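Local atomic coordinates of hypothetical protein Atu2684 (Agrobacterium tumefaciens, PDB entry 2AXO), a protein that is of unknown function but has a thioredoxin-like fold with a disulfide-linked Cys-X-X-Cys motif, consistent with a role in thiol-disulfide chemistry. Residues V45-T50 / L76-D81; Q52-C57 / V113-A118. All blocks are in the same frame, centred on the assembly; numbering follows the deposited sequence.

Interaction 1 of 2, residues V45-T50 / L76-D81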
ATOM      1  N   VAL A  45      20.481 -11.012  -4.857  1.00  9.05           N
ATOM      2  CA  VAL A  45      19.045 -11.168  -5.031  1.00  8.72           C
ATOM      3  C   VAL A  45      18.380  -9.860  -5.444  1.00  8.08           C
ATOM      4  O   VAL A  45      18.622  -8.807  -4.847  1.00  7.16           O
ATOM      5  CB  VAL A  45      18.388 -11.671  -3.727  1.00 10.00           C
ATOM      6  CG1 VAL A  45      16.875 -11.760  -3.896  1.00 13.38           C
ATOM      7  CG2 VAL A  45      18.960 -13.033  -3.360  1.00 11.98           C
ATOM      8  N   VAL A  46      17.549  -9.932  -6.479  1.00  8.68           N
ATOM      9  CA  VAL A  46      16.828  -8.756  -6.957  1.00  7.99           C
ATOM     10  C   VAL A  46      15.330  -9.033  -6.923  1.00  8.53           C
ATOM     11  O   VAL A  46      14.832  -9.863  -7.669  1.00 10.08           O
ATOM     12  CB  VAL A  46      17.248  -8.386  -8.402  1.00  8.30           C
ATOM     13  CG1 VAL A  46      16.408  -7.215  -8.910  1.00  8.01           C
ATOM     14  CG2 VAL A  46      18.725  -8.018  -8.425  1.00  8.88           C
ATOM     15  N   GLU A  47      14.630  -8.337  -6.034  1.00  8.79           N
ATOM     16  CA  GLU A  47      13.196  -8.488  -5.884  1.00  9.74           C
ATOM     17  C   GLU A  47      12.514  -7.238  -6.393  1.00 11.06           C
ATOM     18  O   GLU A  47      12.624  -6.170  -5.796  1.00 10.19           O
ATOM     19  CB  GLU A  47      12.843  -8.713  -4.417  1.00  8.65           C
ATOM     20  CG  GLU A  47      13.338 -10.037  -3.890  1.00  8.84           C
ATOM     21  CD  GLU A  47      13.107 -10.187  -2.406  1.00  8.69           C
ATOM     22  OE1 GLU A  47      13.795  -9.491  -1.633  1.00  8.62           O
ATOM     23  OE2 GLU A  47      12.227 -10.987  -2.028  1.00  9.29           O
ATOM     24  N   LEU A  48      11.810  -7.382  -7.508  1.00 10.64           N
ATOM     25  CA  LEU A  48      11.120  -6.262  -8.127  1.00 11.01           C
ATOM     26  C   LEU A  48       9.638  -6.220  -7.797  1.00 10.49           C
ATOM     27  O   LEU A  48       8.927  -7.215  -7.953  1.00  9.42           O
ATOM     28  CB  LEU A  48      11.289  -6.349  -9.645  1.00 10.24           C
ATOM     29  CG  LEU A  48      10.469  -5.392 -10.509  1.00 12.11           C
ATOM     30  CD1 LEU A  48      11.035  -3.982 -10.401  1.00 11.33           C
ATOM     31  CD2 LEU A  48      10.504  -5.873 -11.955  1.00 12.90           C
ATOM     32  N   PHE A  49       9.177  -5.065  -7.330  1.00  9.44           N
ATOM     33  CA  PHE A  49       7.764  -4.878  -7.037  1.00  9.12           C
ATOM     34  C   PHE A  49       7.255  -4.072  -8.218  1.00 10.47           C
ATOM     35  O   PHE A  49       7.750  -2.981  -8.511  1.00 10.24           O
ATOM     36  CB  PHE A  49       7.579  -4.157  -5.702  1.00  9.07           C
ATOM     37  CG  PHE A  49       8.040  -4.981  -4.537  1.00  9.68           C
ATOM     38  CD1 PHE A  49       9.386  -5.012  -4.178  1.00 10.63           C
ATOM     39  CD2 PHE A  49       7.153  -5.834  -3.883  1.00  8.80           C
ATOM     40  CE1 PHE A  49       9.845  -5.887  -3.189  1.00 10.50           C
ATOM     41  CE2 PHE A  49       7.601  -6.709  -2.895  1.00  9.71           C
ATOM     42  CZ  PHE A  49       8.949  -6.739  -2.548  1.00  9.13           C
ATOM     43  N   THR A  50       6.274  -4.641  -8.909  1.00 11.24           N
ATOM     44  CA  THR A  50       5.742  -4.045 -10.124  1.00 11.60           C
ATOM     45  C   THR A  50       4.255  -4.346 -10.256  1.00 11.09           C
ATOM     46  O   THR A  50       3.636  -4.847  -9.329  1.00  9.34           O
ATOM     47  CB  THR A  50       6.497  -4.648 -11.336  1.00 13.06           C
ATOM     48  OG1 THR A  50       5.990  -4.111 -12.562  1.00 14.09           O
ATOM     49  CG2 THR A  50       6.348  -6.171 -11.337  1.00 13.45           C
ATOM     50  N   LEU A  76      13.249 -12.073  -8.811  1.00  8.43           N
ATOM     51  CA  LEU A  76      11.854 -12.313  -8.481  1.00  7.69           C
ATOM     52  C   LEU A  76      11.007 -11.096  -8.778  1.00  7.98           C
ATOM     53  O   LEU A  76      11.439  -9.963  -8.574  1.00  8.66           O
ATOM     54  CB  LEU A  76      11.722 -12.638  -6.999  1.00  6.94           C
ATOM     55  CG  LEU A  76      12.417 -13.919  -6.542  1.00  8.62           C
ATOM     56  CD1 LEU A  76      12.516 -13.915  -5.035  1.00  8.62           C
ATOM     57  CD2 LEU A  76      11.640 -15.136  -7.036  1.00  9.12           C
ATOM     58  N   SER A  77       9.793 -11.338  -9.250  1.00  7.33           N
ATOM     59  CA  SER A  77       8.865 -10.260  -9.541  1.00 10.55           C
ATOM     60  C   SER A  77       7.635 -10.407  -8.644  1.00 10.42           C
ATOM     61  O   SER A  77       6.974 -11.446  -8.651  1.00 10.64           O
ATOM     62  CB  SER A  77       8.438 -10.305 -11.006  1.00 12.46           C
ATOM     63  OG  SER A  77       7.486  -9.296 -11.268  1.00 21.00           O
ATOM     64  N   TYR A  78       7.353  -9.372  -7.857  1.00  8.84           N
ATOM     65  CA  TYR A  78       6.193  -9.369  -6.970  1.00 10.34           C
ATOM     66  C   TYR A  78       5.165  -8.355  -7.458  1.00 12.03           C
ATOM     67  O   TYR A  78       5.358  -7.149  -7.296  1.00 12.94           O
ATOM     68  CB  TYR A  78       6.573  -8.979  -5.539  1.00 10.61           C
ATOM     69  CG  TYR A  78       7.507  -9.933  -4.833  1.00  9.09           C
ATOM     70  CD1 TYR A  78       8.886  -9.848  -5.015  1.00 11.20           C
ATOM     71  CD2 TYR A  78       7.015 -10.904  -3.962  1.00 11.45           C
ATOM     72  CE1 TYR A  78       9.752 -10.706  -4.345  1.00 10.91           C
ATOM     73  CE2 TYR A  78       7.872 -11.770  -3.288  1.00 10.16           C
ATOM     74  CZ  TYR A  78       9.237 -11.665  -3.484  1.00  9.97           C
ATOM     75  OH  TYR A  78      10.092 -12.517  -2.829  1.00 11.69           O
ATOM     76  N   HIS A  79       4.073  -8.830  -8.042  1.00 12.57           N
ATOM     77  CA  HIS A  79       3.039  -7.921  -8.517  1.00 13.14           C
ATOM     78  C   HIS A  79       2.225  -7.401  -7.339  1.00 13.48           C
ATOM     79  O   HIS A  79       1.636  -8.183  -6.591  1.00 13.39           O
ATOM     80  CB  HIS A  79       2.122  -8.627  -9.517  1.00 13.49           C
ATOM     81  CG  HIS A  79       2.754  -8.859 -10.855  1.00 14.99           C
ATOM     82  ND1 HIS A  79       3.808  -9.726 -11.042  1.00 17.72           N
ATOM     83  CD2 HIS A  79       2.481  -8.329 -12.072  1.00 13.97           C
ATOM     84  CE1 HIS A  79       4.158  -9.723 -12.317  1.00 15.25           C
ATOM     85  NE2 HIS A  79       3.369  -8.883 -12.963  1.00 19.28           N
ATOM     86  N   VAL A  80       2.205  -6.080  -7.175  1.00 15.10           N
ATOM     87  CA  VAL A  80       1.465  -5.441  -6.086  1.00 15.99           C
ATOM     88  C   VAL A  80       0.001  -5.237  -6.468  1.00 18.07           C
ATOM     89  O   VAL A  80      -0.340  -5.183  -7.648  1.00 18.16           O
ATOM     90  CB  VAL A  80       2.099  -4.082  -5.710  1.00 16.83           C
ATOM     91  CG1 VAL A  80       3.501  -4.311  -5.172  1.00 17.32           C
ATOM     92  CG2 VAL A  80       2.135  -3.160  -6.924  1.00 15.36           C
ATOM     93  N   ASP A  81      -0.868  -5.117  -5.470  1.00 19.82           N
ATOM     94  CA  ASP A  81      -2.288  -4.957  -5.754  1.00 21.35           C
ATOM     95  C   ASP A  81      -2.802  -3.524  -5.781  1.00 22.17           C
ATOM     96  O   ASP A  81      -3.949  -3.288  -6.157  1.00 23.72           O
ATOM     97  CB  ASP A  81      -3.117  -5.771  -4.751  1.00 23.01           C
ATOM     98  CG  ASP A  81      -3.036  -5.223  -3.338  1.00 23.63           C
ATOM     99  OD1 ASP A  81      -2.225  -4.305  -3.087  1.00 22.99           O
ATOM    100  OD2 ASP A  81      -3.785  -5.714  -2.469  1.00 25.76           O
TER
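Strands 45-50 and 74-79 are the two parallel strands of a beta-alpha-beta unit, connected through helix 58-70, and this contact pairs them from Glu47 beside Leu76 to Thr50 beside His79. Five backbone hydrogen bonds run in the alternating parallel pattern: Leu76 N to Val46 O, Leu48 N to Leu76 O, Tyr78 N to Leu48 O, Thr50 N to Tyr78 O and Val80 N to Thr50 O.

Glu47, Phe49, Leu76 and Tyr78 share one face of the sheet. The Phe49 and Tyr78 side chains lie side by side, their ring planes 14° apart but slid so far that the rings barely overlap; Phe49 CE2 is 3.6 Å from Tyr78 CB, and Tyr78 CD1 lies over the Phe49 ring, toward its rim. In both residues CG is anti to the carbonyl carbon, beside the backbone N (chi1 near -65°), and the two CG atoms thus leave their strands alike. Tyr78 OH gives a weak hydrogen bond to Glu47 OE2 at 2.7 Å, and that oxygen also takes a salt bridge from Arg100 of helix 95-107, so the buried carboxylate has a positive partner that probably favours its ionised form.

On the other face Thr50 CG2 stands over the centre of the His79 imidazole, 4.2 Å from the centroid, in a CH-pi contact, and the same methyl lies 3.3 Å from Ser77 OG. Thr50 OG1 is hydrogen-bonded to Asp61 in the first turn of the connecting helix.

Neighbouring parallel strands with a helical crossover between them, at one side of a mixed four-stranded sheet with 74-79 outermost within the chain and 45-50 inside it, are characteristic of the thioredoxin-like fold.

Interaction 2 of 2, residues Q52-C57 / V113-A118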
ATOM      1  N   GLN A  52       1.045  -4.688 -13.738  1.00 17.14           N
ATOM      2  CA  GLN A  52       0.720  -4.402 -15.120  1.00 19.79           C
ATOM      3  C   GLN A  52      -0.065  -3.095 -15.185  1.00 18.85           C
ATOM      4  O   GLN A  52      -0.140  -2.460 -16.235  1.00 19.71           O
ATOM      5  CB  GLN A  52      -0.081  -5.544 -15.747  1.00 22.75           C
ATOM      6  CG  GLN A  52      -1.570  -5.503 -15.501  1.00 30.39           C
ATOM      7  CD  GLN A  52      -2.338  -6.263 -16.565  1.00 32.59           C
ATOM      8  OE1 GLN A  52      -2.476  -5.803 -17.702  1.00 36.82           O
ATOM      9  NE2 GLN A  52      -2.827  -7.441 -16.207  1.00 34.76           N
ATOM     10  N   GLY A  53      -0.636  -2.688 -14.054  1.00 17.85           N
ATOM     11  CA  GLY A  53      -1.394  -1.445 -14.006  1.00 18.15           C
ATOM     12  C   GLY A  53      -0.515  -0.219 -13.822  1.00 20.10           C
ATOM     13  O   GLY A  53      -0.991   0.921 -13.867  1.00 19.82           O
ATOM     14  N   CYS A  54       0.774  -0.460 -13.600  1.00 18.55           N
ATOM     15  CA  CYS A  54       1.771   0.593 -13.410  1.00 19.42           C
ATOM     16  C   CYS A  54       2.448   0.907 -14.750  1.00 19.34           C
ATOM     17  O   CYS A  54       3.242   0.114 -15.260  1.00 17.75           O
ATOM     18  CB  CYS A  54       2.798   0.125 -12.369  1.00 20.76           C
ATOM     19  SG  CYS A  54       4.440   0.904 -12.416  1.00 22.13           S
ATOM     20  N   ALA A  55       2.134   2.073 -15.308  1.00 18.76           N
ATOM     21  CA  ALA A  55       2.673   2.490 -16.602  1.00 19.63           C
ATOM     22  C   ALA A  55       4.185   2.680 -16.681  1.00 17.92           C
ATOM     23  O   ALA A  55       4.768   2.519 -17.748  1.00 18.45           O
ATOM     24  CB  ALA A  55       1.969   3.767 -17.064  1.00 20.87           C
ATOM     25  N   SER A  56       4.824   3.021 -15.568  1.00 18.20           N
ATOM     26  CA  SER A  56       6.266   3.227 -15.576  1.00 18.45           C
ATOM     27  C   SER A  56       7.030   1.971 -15.184  1.00 16.72           C
ATOM     28  O   SER A  56       8.233   2.018 -14.960  1.00 15.41           O
ATOM     29  CB  SER A  56       6.640   4.364 -14.621  1.00 20.72           C
ATOM     30  OG  SER A  56       6.162   4.097 -13.312  1.00 26.63           O
ATOM     31  N   CYS A  57       6.333   0.844 -15.108  1.00 16.88           N
ATOM     32  CA  CYS A  57       6.971  -0.402 -14.717  1.00 15.61           C
ATOM     33  C   CYS A  57       7.598  -1.238 -15.834  1.00 17.19           C
ATOM     34  O   CYS A  57       8.619  -1.889 -15.612  1.00 15.47           O
ATOM     35  CB  CYS A  57       5.980  -1.260 -13.927  1.00 15.73           C
ATOM     36  SG  CYS A  57       5.705  -0.684 -12.221  1.00 14.76           S
ATOM     37  N   VAL A 113       5.877   3.638  -0.304  1.00 15.04           N
ATOM     38  CA  VAL A 113       6.233   2.627  -1.292  1.00 14.64           C
ATOM     39  C   VAL A 113       5.951   3.192  -2.679  1.00 14.92           C
ATOM     40  O   VAL A 113       5.168   4.134  -2.835  1.00 14.30           O
ATOM     41  CB  VAL A 113       5.402   1.322  -1.134  1.00 14.73           C
ATOM     42  CG1 VAL A 113       5.749   0.624   0.171  1.00 10.48           C
ATOM     43  CG2 VAL A 113       3.910   1.640  -1.195  1.00 12.09           C
ATOM     44  N   TYR A 114       6.591   2.611  -3.684  1.00 15.03           N
ATOM     45  CA  TYR A 114       6.400   3.045  -5.056  1.00 13.69           C
ATOM     46  C   TYR A 114       6.722   1.879  -5.981  1.00 13.57           C
ATOM     47  O   TYR A 114       7.272   0.869  -5.548  1.00 13.96           O
ATOM     48  CB  TYR A 114       7.330   4.222  -5.388  1.00 14.10           C
ATOM     49  CG  TYR A 114       8.810   3.887  -5.358  1.00 14.70           C
ATOM     50  CD1 TYR A 114       9.556   4.003  -4.183  1.00 14.98           C
ATOM     51  CD2 TYR A 114       9.458   3.433  -6.503  1.00 14.97           C
ATOM     52  CE1 TYR A 114      10.916   3.673  -4.158  1.00 17.63           C
ATOM     53  CE2 TYR A 114      10.810   3.099  -6.486  1.00 17.19           C
ATOM     54  CZ  TYR A 114      11.533   3.220  -5.316  1.00 17.11           C
ATOM     55  OH  TYR A 114      12.871   2.886  -5.307  1.00 17.98           O
ATOM     56  N   THR A 115       6.352   2.011  -7.247  1.00 13.87           N
ATOM     57  CA  THR A 115       6.665   0.989  -8.245  1.00 14.79           C
ATOM     58  C   THR A 115       7.135   1.737  -9.483  1.00 13.42           C
ATOM     59  O   THR A 115       6.632   2.813  -9.790  1.00 14.68           O
ATOM     60  CB  THR A 115       5.440   0.106  -8.628  1.00 16.35           C
ATOM     61  OG1 THR A 115       4.329   0.942  -8.965  1.00 17.00           O
ATOM     62  CG2 THR A 115       5.064  -0.834  -7.491  1.00 17.08           C
ATOM     63  N   PRO A 116       8.128   1.188 -10.199  1.00 14.45           N
ATOM     64  CA  PRO A 116       8.814  -0.070  -9.895  1.00 13.06           C
ATOM     65  C   PRO A 116       9.943   0.121  -8.885  1.00 13.72           C
ATOM     66  O   PRO A 116      10.758   1.041  -9.011  1.00 15.39           O
ATOM     67  CB  PRO A 116       9.325  -0.514 -11.262  1.00 13.16           C
ATOM     68  CG  PRO A 116       9.660   0.788 -11.913  1.00 15.09           C
ATOM     69  CD  PRO A 116       8.500   1.680 -11.539  1.00 13.67           C
ATOM     70  N   GLN A 117       9.982  -0.751  -7.884  1.00 11.42           N
ATOM     71  CA  GLN A 117      11.002  -0.691  -6.850  1.00  9.67           C
ATOM     72  C   GLN A 117      11.712  -2.028  -6.732  1.00 10.13           C
ATOM     73  O   GLN A 117      11.072  -3.070  -6.601  1.00  8.20           O
ATOM     74  CB  GLN A 117      10.375  -0.350  -5.497  1.00 10.37           C
ATOM     75  CG  GLN A 117      11.373  -0.380  -4.348  1.00  9.24           C
ATOM     76  CD  GLN A 117      10.727  -0.113  -3.004  1.00 11.25           C
ATOM     77  OE1 GLN A 117       9.850  -0.854  -2.565  1.00 10.70           O
ATOM     78  NE2 GLN A 117      11.168   0.947  -2.337  1.00 11.72           N
ATOM     79  N   ALA A 118      13.038  -2.003  -6.785  1.00  9.99           N
ATOM     80  CA  ALA A 118      13.791  -3.233  -6.655  1.00 10.10           C
ATOM     81  C   ALA A 118      14.494  -3.238  -5.306  1.00  9.92           C
ATOM     82  O   ALA A 118      15.093  -2.241  -4.898  1.00 11.01           O
ATOM     83  CB  ALA A 118      14.808  -3.363  -7.787  1.00  9.75           C
TER
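The disulfide of a Cys-X-X-Cys turn packs here against a cis-proline, in the loop between strand 45-50 and helix 58-70 and beside the start of strand 117-120. Cys54 and Cys57 are joined SG to SG at 2.0 Å across a type I beta turn, which Cys57 N closes with a hydrogen bond to Cys54 O.

No hydrogen bond crosses the contact; van der Waals touches carry it. Cys57 SG lies alongside the Thr115-Pro116 junction, 3.7 Å from Pro116 N and equally close to Thr115 CB and Pro116 CD. Its first torsion of -75° sets the sulfur beside the backbone N, anti to the carbonyl carbon, where it rests against that junction. Cys54 SG lies nearest Thr115, 3.5 Å from its OG1, a hydroxyl that is hydrogen-bonded to Trp83. The proline ring turns its CD and CG to the backbone of the turn, with CD 3.4 Å from Ser56 O.

The cis peptide before Pro116 bends the chain between strand 112-114 and strand 117-120. Thr115 O accepts a hydrogen bond from Asn111 of the second subunit, and Val113 and Tyr114 pair there with an antiparallel strand of that subunit, so the sheet continues across the dimer interface.

A cis-proline facing a Cys-X-X-Cys disulfide is characteristic of thioredoxin-fold redox sites, so a similar role is plausible here but not established.

In the fold
From the N terminus, strand 45-50 comes first and leads directly into the disulfide turn of 52-57. After helix 58-70 the chain returns as 76-81, and interaction 1 closes that first loop. It then passes through helix 95-107 to 113-118, where interaction 2 closes a longer loop back to the turn. The segments alternate, so the two contacts cross, with centres about 9 Å apart. They meet largely at strand 45-50: Phe49 N probably bonds to Gln117 O and Thr50 OG1 touches Cys57 CB, and beyond it Val80 CG2 packs on Thr115 CG2. Together they tie the parallel pair to its antiparallel neighbour 117-120 and set the disulfide turn against the end of strand 45-50.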